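Local coordinates for protein S-adenosylmethionine:tRNA ribosyltransferase-isomerase (Thermus thermophilus, PDB 1WDI) that probably transfers and isomerises the ribose of S-adenosylmethionine onto preQ1-modified tRNA, forming epoxyqueuosine on the pathway to queuosine, at residues V32-P37 and A313-R318; K64-R69 and T208-P213. All blocks are in the same frame, centred on the assembly; numbering follows the deposited sequence.

Contact 1 (V32-P37 and A313-R318); sequences VYREGP and AAFLGR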
loop_
_atom_site.group_PDB
_atom_site.type_symbol
_atom_site.label_atom_id
_atom_site.label_comp_id
_atom_site.label_asym_id
_atom_site.label_seq_id
_atom_site.Cartn_x
_atom_site.Cartn_y
_atom_site.Cartn_z
ATOM N N VAL A 32 8.522 16.701 -10.037
ATOM C CA VAL A 32 9.967 16.800 -10.242
ATOM C C VAL A 32 10.393 15.821 -11.336
ATOM O O VAL A 32 9.819 14.743 -11.470
ATOM C CB VAL A 32 10.743 16.517 -8.924
ATOM C CG1 VAL A 32 10.416 15.133 -8.413
ATOM C CG2 VAL A 32 12.248 16.661 -9.157
ATOM N N TYR A 33 11.392 16.200 -12.126
ATOM C CA TYR A 33 11.850 15.349 -13.222
ATOM C C TYR A 33 13.145 14.574 -12.960
ATOM O O TYR A 33 14.096 15.117 -12.397
ATOM C CB TYR A 33 11.992 16.195 -14.487
ATOM C CG TYR A 33 10.708 16.888 -14.884
ATOM C CD1 TYR A 33 10.288 18.044 -14.229
ATOM C CD2 TYR A 33 9.888 16.363 -15.886
ATOM C CE1 TYR A 33 9.081 18.661 -14.556
ATOM C CE2 TYR A 33 8.677 16.972 -16.221
ATOM C CZ TYR A 33 8.280 18.120 -15.549
ATOM O OH TYR A 33 7.075 18.717 -15.853
ATOM N N ARG A 34 13.162 13.304 -13.378
ATOM C CA ARG A 34 14.317 12.414 -13.208
ATOM C C ARG A 34 15.483 12.846 -14.079
ATOM O O ARG A 34 16.640 12.762 -13.670
ATOM C CB ARG A 34 14.001 10.971 -13.631
ATOM C CG ARG A 34 12.767 10.325 -13.059
ATOM C CD ARG A 34 12.539 8.965 -13.738
ATOM N NE ARG A 34 13.452 7.930 -13.256
ATOM C CZ ARG A 34 13.524 6.701 -13.766
ATOM N NH1 ARG A 34 12.744 6.356 -14.781
ATOM N NH2 ARG A 34 14.356 5.806 -13.244
ATOM N N GLU A 35 15.160 13.267 -15.297
ATOM C CA GLU A 35 16.154 13.682 -16.279
ATOM C C GLU A 35 16.161 15.189 -16.508
ATOM O O GLU A 35 15.229 15.898 -16.120
ATOM C CB GLU A 35 15.878 12.972 -17.606
ATOM C CG GLU A 35 15.888 11.455 -17.517
ATOM C CD GLU A 35 15.170 10.806 -18.685
ATOM O OE1 GLU A 35 13.932 10.977 -18.793
ATOM O OE2 GLU A 35 15.837 10.130 -19.499
ATOM N N GLY A 36 17.221 15.664 -17.155
ATOM C CA GLY A 36 17.351 17.079 -17.432
ATOM C C GLY A 36 17.689 17.857 -16.175
ATOM O O GLY A 36 17.906 17.263 -15.119
ATOM N N PRO A 37 17.725 19.195 -16.256
ATOM C CA PRO A 37 18.040 20.065 -15.120
ATOM C C PRO A 37 17.066 19.910 -13.960
ATOM O O PRO A 37 15.936 19.438 -14.133
ATOM C CB PRO A 37 17.954 21.468 -15.718
ATOM C CG PRO A 37 18.235 21.254 -17.167
ATOM C CD PRO A 37 17.466 19.995 -17.464
ATOM N N ALA A 313 14.634 7.474 -3.775
ATOM C CA ALA A 313 16.002 7.843 -4.140
ATOM C C ALA A 313 16.510 6.976 -5.293
ATOM O O ALA A 313 17.252 7.442 -6.159
ATOM C CB ALA A 313 16.940 7.692 -2.925
ATOM N N ALA A 314 16.120 5.709 -5.297
ATOM C CA ALA A 314 16.547 4.798 -6.356
ATOM C C ALA A 314 15.907 5.180 -7.684
ATOM O O ALA A 314 16.494 4.997 -8.748
ATOM C CB ALA A 314 16.175 3.353 -5.993
ATOM N N PHE A 315 14.698 5.722 -7.615
ATOM C CA PHE A 315 13.971 6.112 -8.815
ATOM C C PHE A 315 14.390 7.485 -9.338
ATOM O O PHE A 315 14.649 7.657 -10.527
ATOM C CB PHE A 315 12.468 6.123 -8.524
ATOM C CG PHE A 315 11.621 6.238 -9.753
ATOM C CD1 PHE A 315 11.535 5.178 -10.656
ATOM C CD2 PHE A 315 10.921 7.409 -10.024
ATOM C CE1 PHE A 315 10.765 5.282 -11.813
ATOM C CE2 PHE A 315 10.149 7.522 -11.182
ATOM C CZ PHE A 315 10.071 6.459 -12.075
ATOM N N LEU A 316 14.473 8.456 -8.438
ATOM C CA LEU A 316 14.827 9.825 -8.813
ATOM C C LEU A 316 16.307 10.200 -8.701
ATOM O O LEU A 316 16.748 11.167 -9.324
ATOM C CB LEU A 316 13.998 10.797 -7.965
ATOM C CG LEU A 316 14.275 12.304 -8.046
ATOM C CD1 LEU A 316 14.117 12.789 -9.469
ATOM C CD2 LEU A 316 13.324 13.042 -7.103
ATOM N N GLY A 317 17.067 9.433 -7.921
ATOM C CA GLY A 317 18.473 9.740 -7.703
ATOM C C GLY A 317 18.578 10.268 -6.275
ATOM O O GLY A 317 17.790 11.127 -5.871
ATOM N N ARG A 318 19.544 9.774 -5.505
ATOM C CA ARG A 318 19.676 10.195 -4.114
ATOM C C ARG A 318 19.863 11.696 -3.893
ATOM O O ARG A 318 19.124 12.303 -3.119
ATOM C CB ARG A 318 20.813 9.425 -3.427
ATOM C CG ARG A 318 20.935 9.726 -1.934
ATOM C CD ARG A 318 21.959 8.827 -1.227
ATOM N NE ARG A 318 23.281 8.881 -1.848
ATOM C CZ ARG A 318 23.697 8.056 -2.808
ATOM N NH1 ARG A 318 22.898 7.095 -3.264
ATOM N NH2 ARG A 318 24.915 8.196 -3.322
HETATM O O HOH W 1 18.034 12.371 -11.327
HETATM O O HOH W 2 16.393 5.159 -11.863
#
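Arg34 lays its guanidinium flat on the ring of Phe315, the planes only 10° apart and the centres 3.9 Å from each other. CZ sits over the ring face, 21° off the normal, a cation-pi stack, while CD adds an off-centre CH-pi contact. Arginine suits the place because its flat cation covers an aromatic face and still has N-H groups to give.

Two of them, on NE and NH2, turn to the helix end. The chain bends at chi3 (76°), which brings Arg34 NE to Phe315 O at 3.0 Å; NH2 gives the same oxygen a weak second bond. Lying in the last turn of helix 307-316, this carbonyl is probably made a better acceptor for a cation by the helix dipole. A water bonded to both Arg34 O and Leu316 O joins the backbones as well.

Apolar contact completes the interface. Leu316 CD2 meets Val32 CG1 tip to tip at 3.8 Å, and its other methyl, CD1, lies 3.8 Å from Arg34 CA.

Gly317, with positive phi, ends helix 307-316 here. Ile344 of strand 341-344 touches Val32, Arg34, Phe315 and Leu316; Phe291 meets Phe315 edge-to-face; and Arg320, from helix 318-330, bonds Tyr33 O.

Contact 2 (K64-R69 and T208-P213); sequences KVIPAR and TLHVGP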
loop_
_atom_site.group_PDB
_atom_site.type_symbol
_atom_site.label_atom_id
_atom_site.label_comp_id
_atom_site.label_asym_id
_atom_site.label_seq_id
_atom_site.Cartn_x
_atom_site.Cartn_y
_atom_site.Cartn_z
ATOM N N LYS A 64 -7.101 -5.928 -0.356
ATOM C CA LYS A 64 -8.111 -6.974 -0.275
ATOM C C LYS A 64 -7.840 -7.750 1.005
ATOM O O LYS A 64 -6.735 -8.261 1.215
ATOM C CB LYS A 64 -8.022 -7.910 -1.479
ATOM C CG LYS A 64 -9.008 -9.065 -1.448
ATOM C CD LYS A 64 -8.789 -9.995 -2.631
ATOM C CE LYS A 64 -9.751 -11.171 -2.606
ATOM N NZ LYS A 64 -9.539 -12.072 -3.777
ATOM N N VAL A 65 -8.846 -7.826 1.866
ATOM C CA VAL A 65 -8.695 -8.527 3.127
ATOM C C VAL A 65 -8.782 -10.034 2.956
ATOM O O VAL A 65 -9.643 -10.547 2.241
ATOM C CB VAL A 65 -9.767 -8.076 4.148
ATOM C CG1 VAL A 65 -9.606 -8.845 5.452
ATOM C CG2 VAL A 65 -9.643 -6.579 4.400
ATOM N N ILE A 66 -7.864 -10.736 3.608
ATOM C CA ILE A 66 -7.836 -12.189 3.576
ATOM C C ILE A 66 -8.142 -12.666 4.995
ATOM O O ILE A 66 -7.280 -12.623 5.871
ATOM C CB ILE A 66 -6.454 -12.719 3.132
ATOM C CG1 ILE A 66 -6.215 -12.365 1.660
ATOM C CG2 ILE A 66 -6.375 -14.229 3.341
ATOM C CD1 ILE A 66 -4.916 -12.901 1.101
ATOM N N PRO A 67 -9.390 -13.099 5.241
ATOM C CA PRO A 67 -9.838 -13.585 6.550
ATOM C C PRO A 67 -9.024 -14.770 7.066
ATOM O O PRO A 67 -8.260 -15.382 6.323
ATOM C CB PRO A 67 -11.296 -13.961 6.299
ATOM C CG PRO A 67 -11.708 -12.998 5.233
ATOM C CD PRO A 67 -10.521 -13.040 4.298
ATOM N N ALA A 68 -9.206 -15.092 8.343
ATOM C CA ALA A 68 -8.493 -16.202 8.964
ATOM C C ALA A 68 -9.444 -17.322 9.369
ATOM O O ALA A 68 -10.455 -17.086 10.027
ATOM C CB ALA A 68 -7.726 -15.711 10.181
ATOM N N ARG A 69 -9.108 -18.543 8.966
ATOM C CA ARG A 69 -9.915 -19.715 9.285
ATOM C C ARG A 69 -9.534 -20.185 10.684
ATOM O O ARG A 69 -8.458 -20.748 10.886
ATOM C CB ARG A 69 -9.636 -20.832 8.276
ATOM C CG ARG A 69 -10.601 -22.005 8.341
ATOM C CD ARG A 69 -11.993 -21.601 7.875
ATOM N NE ARG A 69 -12.856 -22.760 7.665
ATOM C CZ ARG A 69 -14.094 -22.693 7.186
ATOM N NH1 ARG A 69 -14.620 -21.518 6.867
ATOM N NH2 ARG A 69 -14.805 -23.802 7.021
ATOM N N THR A 208 -3.838 -5.959 -6.626
ATOM C CA THR A 208 -4.279 -6.222 -5.264
ATOM C C THR A 208 -3.194 -6.467 -4.224
ATOM O O THR A 208 -2.289 -7.268 -4.431
ATOM C CB THR A 208 -5.215 -7.452 -5.236
ATOM O OG1 THR A 208 -6.248 -7.295 -6.216
ATOM C CG2 THR A 208 -5.839 -7.611 -3.871
ATOM N N LEU A 209 -3.300 -5.773 -3.097
ATOM C CA LEU A 209 -2.374 -5.968 -1.992
ATOM C C LEU A 209 -3.157 -6.816 -0.986
ATOM O O LEU A 209 -4.239 -6.418 -0.557
ATOM C CB LEU A 209 -1.993 -4.635 -1.337
ATOM C CG LEU A 209 -1.200 -4.782 -0.032
ATOM C CD1 LEU A 209 0.141 -5.448 -0.320
ATOM C CD2 LEU A 209 -0.991 -3.425 0.618
ATOM N N HIS A 210 -2.638 -7.985 -0.631
ATOM C CA HIS A 210 -3.335 -8.836 0.333
ATOM C C HIS A 210 -3.041 -8.383 1.758
ATOM O O HIS A 210 -1.883 -8.216 2.129
ATOM C CB HIS A 210 -2.914 -10.303 0.181
ATOM C CG HIS A 210 -3.303 -10.914 -1.129
ATOM N ND1 HIS A 210 -4.551 -10.750 -1.687
ATOM C CD2 HIS A 210 -2.617 -11.720 -1.973
ATOM C CE1 HIS A 210 -4.621 -11.428 -2.818
ATOM N NE2 HIS A 210 -3.460 -12.026 -3.015
ATOM N N VAL A 211 -4.091 -8.174 2.545
ATOM C CA VAL A 211 -3.940 -7.760 3.938
ATOM C C VAL A 211 -4.902 -8.572 4.793
ATOM O O VAL A 211 -5.728 -9.318 4.270
ATOM C CB VAL A 211 -4.271 -6.260 4.146
ATOM C CG1 VAL A 211 -3.462 -5.401 3.182
ATOM C CG2 VAL A 211 -5.766 -6.023 3.973
ATOM N N GLY A 212 -4.797 -8.422 6.107
ATOM C CA GLY A 212 -5.687 -9.146 6.997
ATOM C C GLY A 212 -5.053 -10.344 7.674
ATOM O O GLY A 212 -3.950 -10.750 7.315
ATOM N N PRO A 213 -5.747 -10.942 8.660
ATOM C CA PRO A 213 -5.290 -12.108 9.425
ATOM C C PRO A 213 -4.776 -13.254 8.558
ATOM O O PRO A 213 -3.781 -13.897 8.891
ATOM C CB PRO A 213 -6.534 -12.504 10.216
ATOM C CG PRO A 213 -7.208 -11.193 10.447
ATOM C CD PRO A 213 -7.095 -10.534 9.093
#
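Lys64 and Val65 pair in parallel with His210 and Val211. Lys64 N donates to Leu209 O at 2.9 Å and Lys64 O accepts from Val211 N at 3.0 Å, so Lys64 straddles His210; Val211 O then takes Ile66 N at 2.6 Å, so that Val211 in turn straddles Val65. Beta-branched valines suit such extended backbone, and CG2 of Val65 meets CG2 of Val211 at 3.9 Å on one face of the sheet. Lys64 and His210 lie on the other, where Lys64 CB is pressed tightly against Thr208 CG2.

Ile66 meets the imidazole. Ile66 CB lies 3.7 Å from Val211 O. Ile66 CG1, anti to the carbonyl carbon (chi1 -68°), passes the same oxygen and comes within 4.1 Å of His210 ND1. Ile66 CD1, at the tip, rests over one face of the imidazole, 3.4 Å from His210 CG, and also touches His210 CB. ND1 is buried here with no partner in the model. An alanine at His210 would leave CB against Ile66 CD1 but would probably open a gap beneath that methyl, leaving it freer to turn.

Gly212 runs with positive phi, and a CB there would clash with Val65 CG1 and Ile66 N; only glycine fits comfortably. Beyond it the compact Ala68 puts CB tightly against Pro213 CB, at 3.4 Å.

Strand 203-211 also pairs with 231-235, through backbone bonds of Thr208 and His210. Strand 57-73 is interrupted around Ile66 and Pro67, then resumes at Ala68, whose backbone bonds to Leu84 of strand 79-84. The pairing is thus a short parallel ladder within a mixed beta-sheet, at the point where one long, broken strand passes from a parallel partner to an antiparallel one.

Contact 1 is largely buried, whereas contact 2 lies at the surface; they sit on opposite sides of the chain's centre, their centres 35 Å apart. Both involve the same mixed sheet. Contact 1 joins the loop leaving strand 28-32 to the end of helix 307-316, and contact 2 joins strands 57-73 and 203-211 directly. The chemistry follows: loop against helix end depends on a cationic side chain, an aromatic face and a bridging water, with a valine-leucine contact beside them, while strand against strand relies on backbone bonds supplemented by small or branched apolar groups and a methyl laid on an imidazole face. Along the sequence, contact 2 is nested within the loop that contact 1 closes.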